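Local coordinates for viral structural protein 4 (Bombyx mori cytoplasmic polyhedrosis virus, PDB 6TZ0) that binds GTP through a P-loop and probably acts as the nucleotide-binding partner of the viral RNA-dependent RNA polymerase in transcription, at residues B[72-86]-B[132-146]. Residues are numbered along the deposited sequence; the frame is centred on the assembly and turned at random.
Sequences MYADMITLGNTKVTV and IVTYKALTEMSTLIE
Ser-142 and Val-84 are joined by a hydrogen bond: the amide N-H of Val-84 donates to Ser-142 OG, with N and OG 3.0 Å apart and an N-H...O angle of 152°. OG stands anti to the Ser-142 backbone N (chi1 178°), which sends it out from the helix to the extended chain passing by. Farther along, Lys-83 NZ and Glu-146 OE2 lie 4.1 Å apart, too far for a salt bridge, though the opposite charges probably still attract.

Val-84 turns its side chain into the contact, and its CG1 meets Thr-139 CG2 at 3.7 Å. Val-86 carries the packing on to the methyl groups of Thr-139 and Ile-132.

The fold here is a pair of nearly parallel helices, 72-79 and 136-146, their axes 7° apart in direction and 10.4 Å apart at closest approach. After helix 72-79, Gly-80 takes positive phi and the chain doubles back, so that 82-86 runs along helix 136-146 in the reverse direction. Helix 41-60 lies against both helices, touching Ile-77 and Ala-137, and Lys-58 on it forms a salt bridge with Glu-140. All this is far from the GTP-binding residues.

Between the two helices, Met-76 fits as a knob into a hole made by Leu-138, Met-141, Ser-142 and Ile-145. Its chain bends at the sulfur, and the terminal CE lies 3.7 Å from Met-141 CG. Leu-138 lies over one face of the Tyr-73 ring, CD2 3.8 Å from the ring centroid and almost on its normal, a CH-pi contact, while Met-141 CE comes in at the ring edge. The same leucine presses CD1 against Met-72 CG, and at the other end Ile-145 CD1 reaches Ile-77 CG1 at 3.8 Å.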
loop_
_atom_site.group_PDB
_atom_site.type_symbol
_atom_site.label_atom_id
_atom_site.label_comp_id
_atom_site.label_asym_id
_atom_site.label_seq_id
_atom_site.Cartn_x
_atom_site.Cartn_y
_atom_site.Cartn_z
ATOM N N MET B 72 -9.748 -16.374 32.332
ATOM C CA MET B 72 -10.041 -17.380 33.348
ATOM C C MET B 72 -8.938 -17.449 34.397
ATOM O O MET B 72 -9.220 -17.473 35.602
ATOM C CB MET B 72 -10.226 -18.739 32.686
ATOM C CG MET B 72 -10.702 -19.827 33.610
ATOM S SD MET B 72 -12.419 -19.616 34.075
ATOM C CE MET B 72 -13.202 -20.069 32.533
ATOM N N TYR B 73 -7.675 -17.483 33.951
ATOM C CA TYR B 73 -6.534 -17.457 34.868
ATOM C C TYR B 73 -6.514 -16.183 35.704
ATOM O O TYR B 73 -6.214 -16.226 36.904
ATOM C CB TYR B 73 -5.219 -17.579 34.094
ATOM C CG TYR B 73 -4.820 -18.961 33.622
ATOM C CD1 TYR B 73 -4.235 -19.868 34.495
ATOM C CD2 TYR B 73 -4.964 -19.333 32.295
ATOM C CE1 TYR B 73 -3.849 -21.117 34.066
ATOM C CE2 TYR B 73 -4.580 -20.580 31.859
ATOM C CZ TYR B 73 -4.023 -21.465 32.748
ATOM O OH TYR B 73 -3.639 -22.707 32.309
ATOM N N ALA B 74 -6.838 -15.046 35.083
ATOM C CA ALA B 74 -6.861 -13.775 35.795
ATOM C C ALA B 74 -7.933 -13.760 36.872
ATOM O O ALA B 74 -7.689 -13.284 37.984
ATOM C CB ALA B 74 -7.078 -12.631 34.808
ATOM N N ASP B 75 -9.113 -14.309 36.572
ATOM C CA ASP B 75 -10.176 -14.370 37.571
ATOM C C ASP B 75 -9.815 -15.305 38.718
ATOM O O ASP B 75 -10.007 -14.950 39.887
ATOM C CB ASP B 75 -11.485 -14.809 36.924
ATOM C CG ASP B 75 -12.022 -13.787 35.956
ATOM O OD1 ASP B 75 -11.694 -12.594 36.104
ATOM O OD2 ASP B 75 -12.785 -14.176 35.048
ATOM N N MET B 76 -9.248 -16.473 38.399
ATOM C CA MET B 76 -8.893 -17.450 39.425
ATOM C C MET B 76 -7.802 -16.938 40.351
ATOM O O MET B 76 -7.832 -17.204 41.556
ATOM C CB MET B 76 -8.447 -18.745 38.763
ATOM C CG MET B 76 -9.551 -19.487 38.083
ATOM S SD MET B 76 -8.929 -20.783 37.029
ATOM C CE MET B 76 -8.248 -21.813 38.284
ATOM N N ILE B 77 -6.830 -16.203 39.820
ATOM C CA ILE B 77 -5.744 -15.747 40.678
ATOM C C ILE B 77 -6.122 -14.458 41.396
ATOM O O ILE B 77 -6.001 -14.358 42.621
ATOM C CB ILE B 77 -4.448 -15.582 39.868
ATOM C CG1 ILE B 77 -4.027 -16.923 39.276
ATOM C CG2 ILE B 77 -3.347 -15.055 40.753
ATOM C CD1 ILE B 77 -2.979 -16.809 38.218
ATOM N N THR B 78 -6.588 -13.452 40.653
ATOM C CA THR B 78 -6.769 -12.124 41.218
ATOM C C THR B 78 -8.097 -11.995 41.951
ATOM O O THR B 78 -8.158 -11.386 43.023
ATOM C CB THR B 78 -6.654 -11.086 40.102
ATOM O OG1 THR B 78 -5.382 -11.222 39.461
ATOM C CG2 THR B 78 -6.769 -9.679 40.645
ATOM N N LEU B 79 -9.169 -12.560 41.406
ATOM C CA LEU B 79 -10.448 -12.485 42.090
ATOM C C LEU B 79 -10.652 -13.647 43.042
ATOM O O LEU B 79 -11.253 -13.470 44.105
ATOM C CB LEU B 79 -11.582 -12.451 41.069
ATOM C CG LEU B 79 -11.601 -11.246 40.142
ATOM C CD1 LEU B 79 -12.664 -11.429 39.093
ATOM C CD2 LEU B 79 -11.854 -9.986 40.924
ATOM N N GLY B 80 -10.150 -14.825 42.688
ATOM C CA GLY B 80 -10.295 -15.995 43.525
ATOM C C GLY B 80 -11.702 -16.535 43.619
ATOM O O GLY B 80 -12.065 -17.111 44.645
ATOM N N ASN B 81 -12.508 -16.377 42.570
ATOM C CA ASN B 81 -13.918 -16.744 42.639
ATOM C C ASN B 81 -14.310 -17.898 41.726
ATOM O O ASN B 81 -15.505 -18.090 41.480
ATOM C CB ASN B 81 -14.802 -15.531 42.332
ATOM C CG ASN B 81 -14.526 -14.915 40.970
ATOM O OD1 ASN B 81 -13.670 -15.365 40.219
ATOM N ND2 ASN B 81 -15.277 -13.878 40.644
ATOM N N THR B 82 -13.356 -18.660 41.204
ATOM C CA THR B 82 -13.665 -19.657 40.190
ATOM C C THR B 82 -13.095 -21.004 40.598
ATOM O O THR B 82 -11.909 -21.107 40.921
ATOM C CB THR B 82 -13.113 -19.236 38.830
ATOM O OG1 THR B 82 -13.629 -17.944 38.485
ATOM C CG2 THR B 82 -13.513 -20.228 37.758
ATOM N N LYS B 83 -13.942 -22.029 40.591
ATOM C CA LYS B 83 -13.531 -23.407 40.820
ATOM C C LYS B 83 -13.810 -24.211 39.560
ATOM O O LYS B 83 -14.951 -24.259 39.093
ATOM C CB LYS B 83 -14.274 -24.014 42.008
ATOM C CG LYS B 83 -13.931 -23.402 43.346
ATOM C CD LYS B 83 -14.731 -24.058 44.453
ATOM C CE LYS B 83 -14.434 -23.418 45.797
ATOM N NZ LYS B 83 -15.250 -24.025 46.886
ATOM N N VAL B 84 -12.775 -24.835 39.009
ATOM C CA VAL B 84 -12.913 -25.717 37.857
ATOM C C VAL B 84 -12.640 -27.131 38.342
ATOM O O VAL B 84 -11.559 -27.413 38.874
ATOM C CB VAL B 84 -11.962 -25.326 36.715
ATOM C CG1 VAL B 84 -12.167 -26.236 35.527
ATOM C CG2 VAL B 84 -12.172 -23.879 36.313
ATOM N N THR B 85 -13.618 -28.016 38.180
ATOM C CA THR B 85 -13.569 -29.337 38.791
ATOM C C THR B 85 -14.119 -30.366 37.817
ATOM O O THR B 85 -15.186 -30.161 37.233
ATOM C CB THR B 85 -14.366 -29.353 40.102
ATOM O OG1 THR B 85 -13.806 -28.397 41.007
ATOM C CG2 THR B 85 -14.332 -30.721 40.758
ATOM N N VAL B 86 -13.389 -31.463 37.636
ATOM C CA VAL B 86 -13.844 -32.557 36.784
ATOM C C VAL B 86 -14.843 -33.401 37.562
ATOM O O VAL B 86 -14.534 -33.909 38.644
ATOM C CB VAL B 86 -12.666 -33.409 36.298
ATOM C CG1 VAL B 86 -13.177 -34.609 35.520
ATOM C CG2 VAL B 86 -11.736 -32.578 35.438
ATOM N N ILE B 132 -11.915 -32.763 29.033
ATOM C CA ILE B 132 -11.058 -32.723 30.209
ATOM C C ILE B 132 -9.665 -32.251 29.810
ATOM O O ILE B 132 -8.962 -31.604 30.600
ATOM C CB ILE B 132 -11.046 -34.115 30.872
ATOM C CG1 ILE B 132 -12.470 -34.537 31.227
ATOM C CG2 ILE B 132 -10.209 -34.136 32.142
ATOM C CD1 ILE B 132 -12.590 -35.978 31.636
ATOM N N VAL B 133 -9.266 -32.518 28.564
ATOM C CA VAL B 133 -7.928 -32.173 28.095
ATOM C C VAL B 133 -7.786 -30.663 27.920
ATOM O O VAL B 133 -6.741 -30.082 28.235
ATOM C CB VAL B 133 -7.634 -32.937 26.790
ATOM C CG1 VAL B 133 -6.249 -32.606 26.247
ATOM C CG2 VAL B 133 -7.779 -34.429 27.017
ATOM N N THR B 134 -8.841 -30.001 27.446
ATOM C CA THR B 134 -8.787 -28.557 27.258
ATOM C C THR B 134 -8.813 -27.791 28.576
ATOM O O THR B 134 -8.356 -26.646 28.620
ATOM C CB THR B 134 -9.949 -28.098 26.377
ATOM O OG1 THR B 134 -11.187 -28.466 26.993
ATOM C CG2 THR B 134 -9.866 -28.738 25.000
ATOM N N TYR B 135 -9.327 -28.398 29.647
ATOM C CA TYR B 135 -9.466 -27.748 30.943
ATOM C C TYR B 135 -8.598 -28.383 32.020
ATOM O O TYR B 135 -8.868 -28.189 33.204
ATOM C CB TYR B 135 -10.925 -27.769 31.395
ATOM C CG TYR B 135 -11.833 -26.824 30.658
ATOM C CD1 TYR B 135 -11.889 -25.483 31.002
ATOM C CD2 TYR B 135 -12.648 -27.274 29.629
ATOM C CE1 TYR B 135 -12.723 -24.612 30.337
ATOM C CE2 TYR B 135 -13.486 -26.408 28.954
ATOM C CZ TYR B 135 -13.518 -25.078 29.315
ATOM O OH TYR B 135 -14.350 -24.210 28.650
ATOM N N LYS B 136 -7.569 -29.137 31.639
ATOM C CA LYS B 136 -6.763 -29.845 32.630
ATOM C C LYS B 136 -5.900 -28.883 33.439
ATOM O O LYS B 136 -5.796 -29.008 34.671
ATOM C CB LYS B 136 -5.896 -30.887 31.930
ATOM C CG LYS B 136 -5.032 -31.705 32.861
ATOM C CD LYS B 136 -4.287 -32.771 32.091
ATOM C CE LYS B 136 -3.187 -32.155 31.246
ATOM N NZ LYS B 136 -2.378 -33.192 30.554
ATOM N N ALA B 137 -5.291 -27.909 32.760
ATOM C CA ALA B 137 -4.447 -26.926 33.425
ATOM C C ALA B 137 -5.253 -26.037 34.360
ATOM O O ALA B 137 -4.780 -25.668 35.443
ATOM C CB ALA B 137 -3.725 -26.086 32.379
ATOM N N LEU B 138 -6.480 -25.697 33.963
ATOM C CA LEU B 138 -7.347 -24.906 34.824
ATOM C C LEU B 138 -7.796 -25.691 36.049
ATOM O O LEU B 138 -7.948 -25.104 37.121
ATOM C CB LEU B 138 -8.549 -24.397 34.034
ATOM C CG LEU B 138 -8.240 -23.357 32.958
ATOM C CD1 LEU B 138 -9.472 -23.039 32.145
ATOM C CD2 LEU B 138 -7.677 -22.094 33.569
ATOM N N THR B 139 -7.983 -27.010 35.928
ATOM C CA THR B 139 -8.280 -27.816 37.109
ATOM C C THR B 139 -7.094 -27.879 38.058
ATOM O O THR B 139 -7.273 -27.859 39.281
ATOM C CB THR B 139 -8.696 -29.232 36.722
ATOM O OG1 THR B 139 -7.700 -29.818 35.874
ATOM C CG2 THR B 139 -10.043 -29.243 36.050
ATOM N N GLU B 140 -5.879 -27.969 37.515
ATOM C CA GLU B 140 -4.690 -27.992 38.362
ATOM C C GLU B 140 -4.502 -26.669 39.103
ATOM O O GLU B 140 -4.246 -26.654 40.319
ATOM C CB GLU B 140 -3.473 -28.327 37.504
ATOM C CG GLU B 140 -2.181 -28.483 38.255
ATOM C CD GLU B 140 -1.051 -28.915 37.349
ATOM O OE1 GLU B 140 -1.306 -29.115 36.144
ATOM O OE2 GLU B 140 0.092 -29.046 37.832
ATOM N N MET B 141 -4.676 -25.549 38.393
ATOM C CA MET B 141 -4.623 -24.237 39.030
ATOM C C MET B 141 -5.760 -24.045 40.030
ATOM O O MET B 141 -5.567 -23.401 41.068
ATOM C CB MET B 141 -4.653 -23.147 37.956
ATOM C CG MET B 141 -4.534 -21.727 38.489
ATOM S SD MET B 141 -2.952 -21.346 39.245
ATOM C CE MET B 141 -1.976 -21.052 37.786
ATOM N N SER B 142 -6.927 -24.638 39.766
ATOM C CA SER B 142 -8.050 -24.536 40.688
ATOM C C SER B 142 -7.786 -25.290 41.979
ATOM O O SER B 142 -8.074 -24.775 43.064
ATOM C CB SER B 142 -9.315 -25.051 40.011
ATOM O OG SER B 142 -10.414 -25.000 40.896
ATOM N N THR B 143 -7.226 -26.498 41.888
ATOM C CA THR B 143 -6.899 -27.234 43.103
ATOM C C THR B 143 -5.756 -26.584 43.863
ATOM O O THR B 143 -5.661 -26.748 45.083
ATOM C CB THR B 143 -6.558 -28.690 42.791
ATOM O OG1 THR B 143 -5.433 -28.748 41.909
ATOM C CG2 THR B 143 -7.739 -29.390 42.158
ATOM N N LEU B 144 -4.876 -25.851 43.177
ATOM C CA LEU B 144 -3.835 -25.145 43.919
ATOM C C LEU B 144 -4.377 -23.910 44.635
ATOM O O LEU B 144 -4.035 -23.666 45.794
ATOM C CB LEU B 144 -2.668 -24.793 42.994
ATOM C CG LEU B 144 -1.483 -24.034 43.596
ATOM C CD1 LEU B 144 -0.198 -24.625 43.156
ATOM C CD2 LEU B 144 -1.502 -22.631 43.070
ATOM N N ILE B 145 -5.227 -23.124 43.969
ATOM C CA ILE B 145 -5.733 -21.893 44.577
ATOM C C ILE B 145 -6.783 -22.194 45.644
ATOM O O ILE B 145 -6.870 -21.477 46.649
ATOM C CB ILE B 145 -6.245 -20.946 43.470
ATOM C CG1 ILE B 145 -5.072 -20.462 42.628
ATOM C CG2 ILE B 145 -6.963 -19.717 44.008
ATOM C CD1 ILE B 145 -5.479 -19.663 41.432
ATOM N N GLU B 146 -7.545 -23.282 45.486
ATOM C CA GLU B 146 -8.563 -23.653 46.465
ATOM C C GLU B 146 -7.956 -24.007 47.815
ATOM O O GLU B 146 -8.544 -23.705 48.858
ATOM C CB GLU B 146 -9.375 -24.830 45.930
ATOM C CG GLU B 146 -10.543 -25.242 46.791
ATOM C CD GLU B 146 -11.288 -26.425 46.222
ATOM O OE1 GLU B 146 -10.862 -26.942 45.168
ATOM O OE2 GLU B 146 -12.297 -26.840 46.828
#